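Local coordinates for protein 5'-methylthioadenosine nucleosidase / s-adenosylhomocysteine nucleosidase (Brucella melitensis bv. 1, PDB 4PR3) that belongs to the phosphorylase superfamily of nucleosidases and nucleoside phosphorylases and binds adenine in a pocket lined by strand ends and loops, at residues S89-Y101 / A157-E169. Residues are numbered along the deposited sequence; the frame is centred on the assembly and turned at random.
With ADE (adenine), chain C; PO4 (phosphate ion), chain D.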
ATOM      1  N   SER A  89      10.890   9.999  10.395  1.00 14.38           N
ATOM      2  CA  SER A  89      11.888   9.301  11.193  1.00 11.34           C
ATOM      3  C   SER A  89      12.090   7.873  10.703  1.00  9.92           C
ATOM      4  O   SER A  89      11.371   7.396   9.822  1.00 12.16           O
ATOM      5  CB  SER A  89      11.481   9.295  12.668  1.00 11.98           C
ATOM      6  OG  SER A  89      10.251   8.617  12.849  1.00 14.41           O
ATOM      7  N   ALA A  90      13.067   7.192  11.292  1.00 10.17           N
ATOM      8  CA  ALA A  90      13.357   5.803  10.969  1.00 10.06           C
ATOM      9  C   ALA A  90      14.105   5.160  12.129  1.00 10.47           C
ATOM     10  O   ALA A  90      14.746   5.853  12.914  1.00 12.98           O
ATOM     11  CB  ALA A  90      14.187   5.725   9.696  1.00 10.08           C
ATOM     12  N   GLY A  91      14.017   3.839  12.244  1.00 10.02           N
ATOM     13  CA  GLY A  91      14.831   3.116  13.204  1.00 11.78           C
ATOM     14  C   GLY A  91      16.084   2.534  12.578  1.00 11.41           C
ATOM     15  O   GLY A  91      16.111   2.259  11.378  1.00 11.19           O
ATOM     16  N   SER A  92      17.132   2.362  13.380  1.00 10.02           N
ATOM     17  CA  SER A  92      18.298   1.597  12.952  1.00 11.69           C
ATOM     18  C   SER A  92      19.039   0.988  14.134  1.00 14.91           C
ATOM     19  O   SER A  92      19.212   1.641  15.164  1.00 13.90           O
ATOM     20  CB  SER A  92      19.258   2.490  12.164  1.00 10.06           C
ATOM     21  OG  SER A  92      20.308   1.727  11.604  1.00 10.02           O
ATOM     22  N   ALA A  93      19.494  -0.252  13.983  1.00 12.03           N
ATOM     23  CA  ALA A  93      20.478  -0.800  14.910  1.00 13.72           C
ATOM     24  C   ALA A  93      21.900  -0.640  14.364  1.00 11.86           C
ATOM     25  O   ALA A  93      22.876  -0.840  15.081  1.00 12.76           O
ATOM     26  CB  ALA A  93      20.183  -2.261  15.187  1.00 14.56           C
ATOM     27  N   LYS A  94      21.999  -0.319  13.079  1.00 11.79           N
ATOM     28  CA  LYS A  94      23.283  -0.090  12.419  1.00 12.01           C
ATOM     29  C   LYS A  94      23.825   1.339  12.521  1.00 11.62           C
ATOM     30  O   LYS A  94      25.015   1.552  12.746  1.00 13.80           O
ATOM     31  CB  LYS A  94      23.201  -0.531  10.956  1.00 10.43           C
ATOM     32  CG  LYS A  94      22.965  -2.020  10.790  1.00  7.28           C
ATOM     33  CD  LYS A  94      22.572  -2.365   9.362  1.00 11.85           C
ATOM     34  CE  LYS A  94      22.398  -3.864   9.188  1.00 12.36           C
ATOM     35  NZ  LYS A  94      21.848  -4.212   7.851  1.00 13.78           N
ATOM     36  N   LEU A  95      22.946   2.313  12.324  1.00 11.55           N
ATOM     37  CA  LEU A  95      23.353   3.712  12.206  1.00 13.39           C
ATOM     38  C   LEU A  95      23.334   4.502  13.518  1.00 17.59           C
ATOM     39  O   LEU A  95      22.530   4.218  14.408  1.00 17.17           O
ATOM     40  CB  LEU A  95      22.516   4.412  11.130  1.00 11.60           C
ATOM     41  CG  LEU A  95      22.816   3.917   9.711  1.00 13.18           C
ATOM     42  CD1 LEU A  95      21.899   4.561   8.700  1.00 11.98           C
ATOM     43  CD2 LEU A  95      24.265   4.189   9.346  1.00 14.71           C
ATOM     44  N   PRO A  96      24.232   5.497  13.637  1.00 18.21           N
ATOM     45  CA  PRO A  96      24.259   6.435  14.764  1.00 16.56           C
ATOM     46  C   PRO A  96      22.891   7.065  15.018  1.00 20.19           C
ATOM     47  O   PRO A  96      22.223   7.501  14.079  1.00 21.85           O
ATOM     48  CB  PRO A  96      25.236   7.511  14.286  1.00 14.59           C
ATOM     49  CG  PRO A  96      26.161   6.794  13.388  1.00 13.29           C
ATOM     50  CD  PRO A  96      25.357   5.723  12.710  1.00 13.88           C
ATOM     51  N   GLN A  97      22.484   7.111  16.281  1.00 18.12           N
ATOM     52  CA  GLN A  97      21.183   7.653  16.643  1.00 19.50           C
ATOM     53  C   GLN A  97      21.139   9.161  16.451  1.00 22.10           C
ATOM     54  O   GLN A  97      22.160   9.839  16.558  1.00 24.18           O
ATOM     55  CB  GLN A  97      20.850   7.302  18.094  1.00 18.17           C
ATOM     56  CG  GLN A  97      20.827   5.810  18.367  1.00 20.79           C
ATOM     57  CD  GLN A  97      19.717   5.100  17.616  1.00 23.87           C
ATOM     58  OE1 GLN A  97      18.597   5.601  17.527  1.00 22.87           O
ATOM     59  NE2 GLN A  97      20.024   3.931  17.066  1.00 23.88           N
ATOM     60  N   ALA A  98      19.944   9.673  16.162  1.00 22.39           N
ATOM     61  CA  ALA A  98      19.705  11.107  16.035  1.00 21.33           C
ATOM     62  C   ALA A  98      20.551  11.749  14.943  1.00 24.69           C
ATOM     63  O   ALA A  98      21.048  12.862  15.105  1.00 26.28           O
ATOM     64  CB  ALA A  98      19.925  11.812  17.372  1.00 22.83           C
ATOM     65  N   GLU A  99      20.722  11.036  13.834  1.00 23.16           N
ATOM     66  CA  GLU A  99      21.374  11.608  12.664  1.00 21.11           C
ATOM     67  C   GLU A  99      20.452  11.505  11.451  1.00 15.79           C
ATOM     68  O   GLU A  99      19.615  10.608  11.374  1.00 15.86           O
ATOM     69  CB  GLU A  99      22.717  10.929  12.385  1.00 17.60           C
ATOM     70  CG  GLU A  99      23.711  11.849  11.688  1.00 26.35           C
ATOM     71  CD  GLU A  99      24.706  11.106  10.813  1.00 32.27           C
ATOM     72  OE1 GLU A  99      24.920  11.544   9.660  1.00 31.65           O
ATOM     73  OE2 GLU A  99      25.280  10.096  11.274  1.00 28.75           O
ATOM     74  N   VAL A 100      20.607  12.432  10.511  1.00 16.46           N
ATOM     75  CA  VAL A 100      19.751  12.485   9.328  1.00 16.09           C
ATOM     76  C   VAL A 100      20.437  11.898   8.089  1.00 13.03           C
ATOM     77  O   VAL A 100      21.616  12.146   7.842  1.00 12.73           O
ATOM     78  CB  VAL A 100      19.278  13.932   9.050  1.00 17.50           C
ATOM     79  CG1 VAL A 100      20.445  14.906   9.161  1.00 23.26           C
ATOM     80  CG2 VAL A 100      18.611  14.035   7.689  1.00 15.98           C
ATOM     81  N   TYR A 101      19.690  11.109   7.322  1.00 12.63           N
ATOM     82  CA  TYR A 101      20.230  10.440   6.146  1.00 10.38           C
ATOM     83  C   TYR A 101      19.305  10.619   4.948  1.00 10.10           C
ATOM     84  O   TYR A 101      18.085  10.647   5.099  1.00 10.15           O
ATOM     85  CB  TYR A 101      20.397   8.941   6.422  1.00 11.33           C
ATOM     86  CG  TYR A 101      21.401   8.614   7.506  1.00 15.70           C
ATOM     87  CD1 TYR A 101      21.078   8.755   8.852  1.00 15.00           C
ATOM     88  CD2 TYR A 101      22.668   8.152   7.184  1.00 16.80           C
ATOM     89  CE1 TYR A 101      21.992   8.456   9.840  1.00 17.46           C
ATOM     90  CE2 TYR A 101      23.590   7.851   8.165  1.00 17.24           C
ATOM     91  CZ  TYR A 101      23.247   8.004   9.489  1.00 17.10           C
ATOM     92  OH  TYR A 101      24.162   7.702  10.466  1.00 17.22           O
ATOM     93  N   ALA A 157      16.209  -8.618  14.843  1.00 43.02           N
ATOM     94  CA  ALA A 157      15.628  -8.688  13.504  1.00 43.25           C
ATOM     95  C   ALA A 157      14.781  -7.476  13.097  1.00 34.03           C
ATOM     96  O   ALA A 157      13.557  -7.589  13.065  1.00 45.27           O
ATOM     97  CB  ALA A 157      14.821  -9.973  13.352  1.00 52.53           C
ATOM     98  N   TYR A 158      15.384  -6.319  12.804  1.00 30.66           N
ATOM     99  CA  TYR A 158      16.836  -6.053  12.820  1.00 29.22           C
ATOM    100  C   TYR A 158      17.797  -6.951  12.022  1.00 28.99           C
ATOM    101  O   TYR A 158      17.883  -6.815  10.808  1.00 30.22           O
ATOM    102  CB  TYR A 158      17.335  -5.487  14.156  1.00 28.53           C
ATOM    103  CG  TYR A 158      16.840  -4.055  14.299  1.00 22.77           C
ATOM    104  CD1 TYR A 158      16.735  -3.237  13.177  1.00 15.93           C
ATOM    105  CD2 TYR A 158      16.428  -3.539  15.521  1.00 19.12           C
ATOM    106  CE1 TYR A 158      16.266  -1.942  13.271  1.00 13.95           C
ATOM    107  CE2 TYR A 158      15.951  -2.238  15.627  1.00 14.29           C
ATOM    108  CZ  TYR A 158      15.873  -1.446  14.497  1.00 16.40           C
ATOM    109  OH  TYR A 158      15.404  -0.152  14.581  1.00 14.60           O
ATOM    110  N   GLU A 159      18.549  -7.816  12.687  1.00 32.69           N
ATOM    111  CA  GLU A 159      19.474  -8.701  11.975  1.00 43.91           C
ATOM    112  C   GLU A 159      18.847  -9.495  10.810  1.00 37.13           C
ATOM    113  O   GLU A 159      19.568 -10.034   9.968  1.00 36.41           O
ATOM    114  CB  GLU A 159      20.190  -9.639  12.951  1.00 47.55           C
ATOM    115  CG  GLU A 159      21.216  -8.931  13.824  1.00 55.06           C
ATOM    116  CD  GLU A 159      22.222  -8.125  13.011  1.00 59.27           C
ATOM    117  OE1 GLU A 159      22.619  -8.586  11.919  1.00 58.34           O
ATOM    118  OE2 GLU A 159      22.611  -7.027  13.464  1.00 59.97           O
ATOM    119  N   ARG A 160      17.519  -9.572  10.762  1.00 34.06           N
ATOM    120  CA  ARG A 160      16.833 -10.088   9.576  1.00 32.65           C
ATOM    121  C   ARG A 160      16.639  -9.019   8.488  1.00 27.09           C
ATOM    122  O   ARG A 160      16.108  -9.310   7.418  1.00 23.60           O
ATOM    123  CB  ARG A 160      15.483 -10.713   9.950  1.00 37.28           C
ATOM    124  CG  ARG A 160      15.568 -12.173  10.376  1.00 46.64           C
ATOM    125  CD  ARG A 160      14.295 -12.659  11.075  1.00 53.62           C
ATOM    126  NE  ARG A 160      13.108 -12.589  10.228  1.00 58.59           N
ATOM    127  CZ  ARG A 160      12.158 -11.665  10.340  1.00 60.14           C
ATOM    128  NH1 ARG A 160      12.250 -10.721  11.269  1.00 62.58           N
ATOM    129  NH2 ARG A 160      11.113 -11.682   9.524  1.00 55.33           N
ATOM    130  N   ILE A 161      17.071  -7.789   8.764  1.00 25.18           N
ATOM    131  CA  ILE A 161      16.937  -6.687   7.808  1.00 21.53           C
ATOM    132  C   ILE A 161      18.285  -6.309   7.186  1.00 20.89           C
ATOM    133  O   ILE A 161      19.219  -5.935   7.896  1.00 21.96           O
ATOM    134  CB  ILE A 161      16.335  -5.432   8.480  1.00 22.67           C
ATOM    135  CG1 ILE A 161      15.030  -5.774   9.206  1.00 21.61           C
ATOM    136  CG2 ILE A 161      16.124  -4.319   7.461  1.00 23.35           C
ATOM    137  CD1 ILE A 161      13.946  -6.323   8.302  1.00 21.33           C
ATOM    138  N   GLU A 162      18.380  -6.392   5.862  1.00 20.80           N
ATOM    139  CA  GLU A 162      19.631  -6.099   5.161  1.00 24.71           C
ATOM    140  C   GLU A 162      19.908  -4.598   5.058  1.00 21.49           C
ATOM    141  O   GLU A 162      21.060  -4.171   5.039  1.00 18.26           O
ATOM    142  CB  GLU A 162      19.621  -6.712   3.756  1.00 27.76           C
ATOM    143  CG  GLU A 162      19.164  -8.166   3.692  1.00 39.22           C
ATOM    144  CD  GLU A 162      20.235  -9.154   4.126  1.00 47.23           C
ATOM    145  OE1 GLU A 162      21.332  -8.718   4.535  1.00 49.79           O
ATOM    146  OE2 GLU A 162      19.977 -10.375   4.052  1.00 47.93           O
ATOM    147  N   ALA A 163      18.844  -3.804   4.992  1.00 22.13           N
ATOM    148  CA  ALA A 163      18.967  -2.359   4.843  1.00 15.84           C
ATOM    149  C   ALA A 163      19.561  -1.709   6.090  1.00 11.75           C
ATOM    150  O   ALA A 163      19.558  -2.301   7.166  1.00 12.36           O
ATOM    151  CB  ALA A 163      17.612  -1.743   4.511  1.00 11.81           C
ATOM    152  N   ASP A 164      20.083  -0.495   5.933  1.00  9.82           N
ATOM    153  CA  ASP A 164      20.674   0.244   7.046  1.00 10.00           C
ATOM    154  C   ASP A 164      19.626   0.721   8.044  1.00  8.64           C
ATOM    155  O   ASP A 164      19.873   0.750   9.248  1.00 11.16           O
ATOM    156  CB  ASP A 164      21.458   1.457   6.534  1.00 10.92           C
ATOM    157  CG  ASP A 164      22.636   1.072   5.670  1.00 11.69           C
ATOM    158  OD1 ASP A 164      23.125  -0.071   5.809  1.00 12.68           O
ATOM    159  OD2 ASP A 164      23.075   1.916   4.853  1.00  9.64           O
HETATM  160  N   MSE A 165      18.462   1.109   7.538  1.00  9.68           N
HETATM  161  CA  MSE A 165      17.407   1.666   8.379  1.00 13.01           C
HETATM  162  C   MSE A 165      16.022   1.209   7.924  1.00  9.78           C
HETATM  163  O   MSE A 165      15.867   0.678   6.823  1.00  8.03           O
HETATM  164  CB  MSE A 165      17.491   3.194   8.403  1.00 10.27           C
HETATM  165  CG  MSE A 165      17.820   3.810   7.053  1.00 11.37           C
HETATM  166 SE   MSE A 165      17.633   5.753   6.995  1.00 15.67          SE
HETATM  167  CE  MSE A 165      18.901   6.253   8.347  1.00 22.68           C
ATOM    168  N   VAL A 166      15.022   1.408   8.779  1.00  8.31           N
ATOM    169  CA  VAL A 166      13.668   0.938   8.503  1.00  8.60           C
ATOM    170  C   VAL A 166      12.614   2.037   8.666  1.00  8.17           C
ATOM    171  O   VAL A 166      12.702   2.869   9.570  1.00  7.34           O
ATOM    172  CB  VAL A 166      13.288  -0.266   9.410  1.00  8.27           C
ATOM    173  CG1 VAL A 166      14.211  -1.445   9.151  1.00  8.03           C
ATOM    174  CG2 VAL A 166      13.332   0.128  10.877  1.00  7.63           C
ATOM    175  N   ASP A 167      11.622   2.040   7.780  1.00  7.64           N
ATOM    176  CA  ASP A 167      10.472   2.927   7.929  1.00  8.14           C
ATOM    177  C   ASP A 167       9.187   2.228   7.495  1.00 10.81           C
ATOM    178  O   ASP A 167       9.206   1.074   7.067  1.00 11.30           O
ATOM    179  CB  ASP A 167      10.664   4.223   7.137  1.00  8.09           C
ATOM    180  CG  ASP A 167      10.218   4.098   5.690  1.00  9.96           C
ATOM    181  OD1 ASP A 167      10.519   3.059   5.058  1.00  7.61           O
ATOM    182  OD2 ASP A 167       9.563   5.042   5.188  1.00  8.17           O
HETATM  183  N   MSE A 168       8.062   2.912   7.663  1.00 10.47           N
HETATM  184  CA  MSE A 168       6.767   2.362   7.269  1.00 10.74           C
HETATM  185  C   MSE A 168       6.110   2.895   5.992  1.00 11.20           C
HETATM  186  O   MSE A 168       5.004   2.481   5.651  1.00 12.55           O
HETATM  187  CB  MSE A 168       5.821   2.413   8.456  1.00 11.30           C
HETATM  188  CG  MSE A 168       6.421   1.703   9.646  1.00 10.66           C
HETATM  189 SE   MSE A 168       5.439   2.004  11.266  1.00 29.40          SE
HETATM  190  CE  MSE A 168       3.716   1.298  10.674  1.00  9.92           C
ATOM    191  N   GLU A 169       6.777   3.811   5.297  1.00 11.23           N
ATOM    192  CA  GLU A 169       6.127   4.616   4.257  1.00 10.62           C
ATOM    193  C   GLU A 169       6.801   4.612   2.886  1.00 10.28           C
ATOM    194  O   GLU A 169       6.165   4.319   1.877  1.00 12.36           O
ATOM    195  CB  GLU A 169       5.893   6.056   4.724  1.00 13.58           C
ATOM    196  CG  GLU A 169       4.709   6.215   5.666  1.00 12.88           C
ATOM    197  CD  GLU A 169       5.068   5.912   7.108  1.00 15.61           C
ATOM    198  OE1 GLU A 169       6.166   6.326   7.549  1.00 15.26           O
ATOM    199  OE2 GLU A 169       4.253   5.260   7.798  1.00 14.42           O
TER
HETATM  200  N9  ADE C 501      10.027   4.693  12.130  1.00  8.73           N
HETATM  201  C8  ADE C 501      10.765   5.091  13.209  1.00  9.47           C
HETATM  202  N7  ADE C 501      11.257   4.097  13.908  1.00 10.13           N
HETATM  203  C5  ADE C 501      10.810   2.968  13.241  1.00  8.71           C
HETATM  204  C6  ADE C 501      10.989   1.591  13.480  1.00  9.33           C
HETATM  205  N6  ADE C 501      11.696   1.105  14.505  1.00 11.19           N
HETATM  206  N1  ADE C 501      10.407   0.727  12.624  1.00  8.96           N
HETATM  207  C2  ADE C 501       9.696   1.212  11.599  1.00  8.49           C
HETATM  208  N3  ADE C 501       9.458   2.481  11.274  1.00  8.22           N
HETATM  209  C4  ADE C 501      10.049   3.317  12.144  1.00  8.75           C
HETATM  210  P   PO4 D 502      15.370  -5.848   3.539  1.00 41.26           P
HETATM  211  O1  PO4 D 502      14.273  -5.921   2.501  1.00 29.44           O
HETATM  212  O2  PO4 D 502      14.754  -5.491   4.869  1.00 25.45           O
HETATM  213  O3  PO4 D 502      16.062  -7.188   3.651  1.00 32.10           O
HETATM  214  O4  PO4 D 502      16.370  -4.783   3.144  1.00 27.57           O
HETATM  215  O   HOH W   1      19.411  -1.426  11.285  1.00 14.98           O
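A chi1 of -173° turns Ser92 OG to the far side of the backbone N, where it meets Asp164 O, and Lys94, its chain extended beyond CG, runs out to the carbonyls of the 157-169 loop. Both follow an antiparallel bridge of the phosphorylase-superfamily fold, where the end of strand 83-91 meets strand 165-167 beside bound adenine. Gly91 and Val166 form its hydrogen-bonded pair, with Val166 N 2.9 Å from Gly91 O and Gly91 N returning a bond to Val166 O. Gly91, without a side chain, lies close to both adenine and the Tyr158 hydroxyl, its N 3.2 Å from adenine N7; across from it, Val166 sets CG2 3.5 Å from adenine N1.

A small hydroxyl serves two segments at once at Ser92: OG accepts from Leu95 N, an ST motif, while its 2.6 Å bond to Asp164 O joins the two segments. The long, extended lysine chain suits the reach of Lys94 NZ, which donates to Ile161 O, 15° from the carbonyl plane, and to Ala163 O from well above the plane of that residue's own carbonyl.

Apolar groups gather between strands 184-192 and 142-148: selenomethionine Met165 touches Ile190, and Leu95 touches Ala144. Leu95 CD1 sits over the centre of the Tyr101 ring, and Met165 CE lies 3.5 Å from that CD1. At the solvent-facing end, the compact methyl of Ala93 makes a CH-pi contact, its CB 3.9 Å from the Tyr158 ring centroid and 12° off the normal.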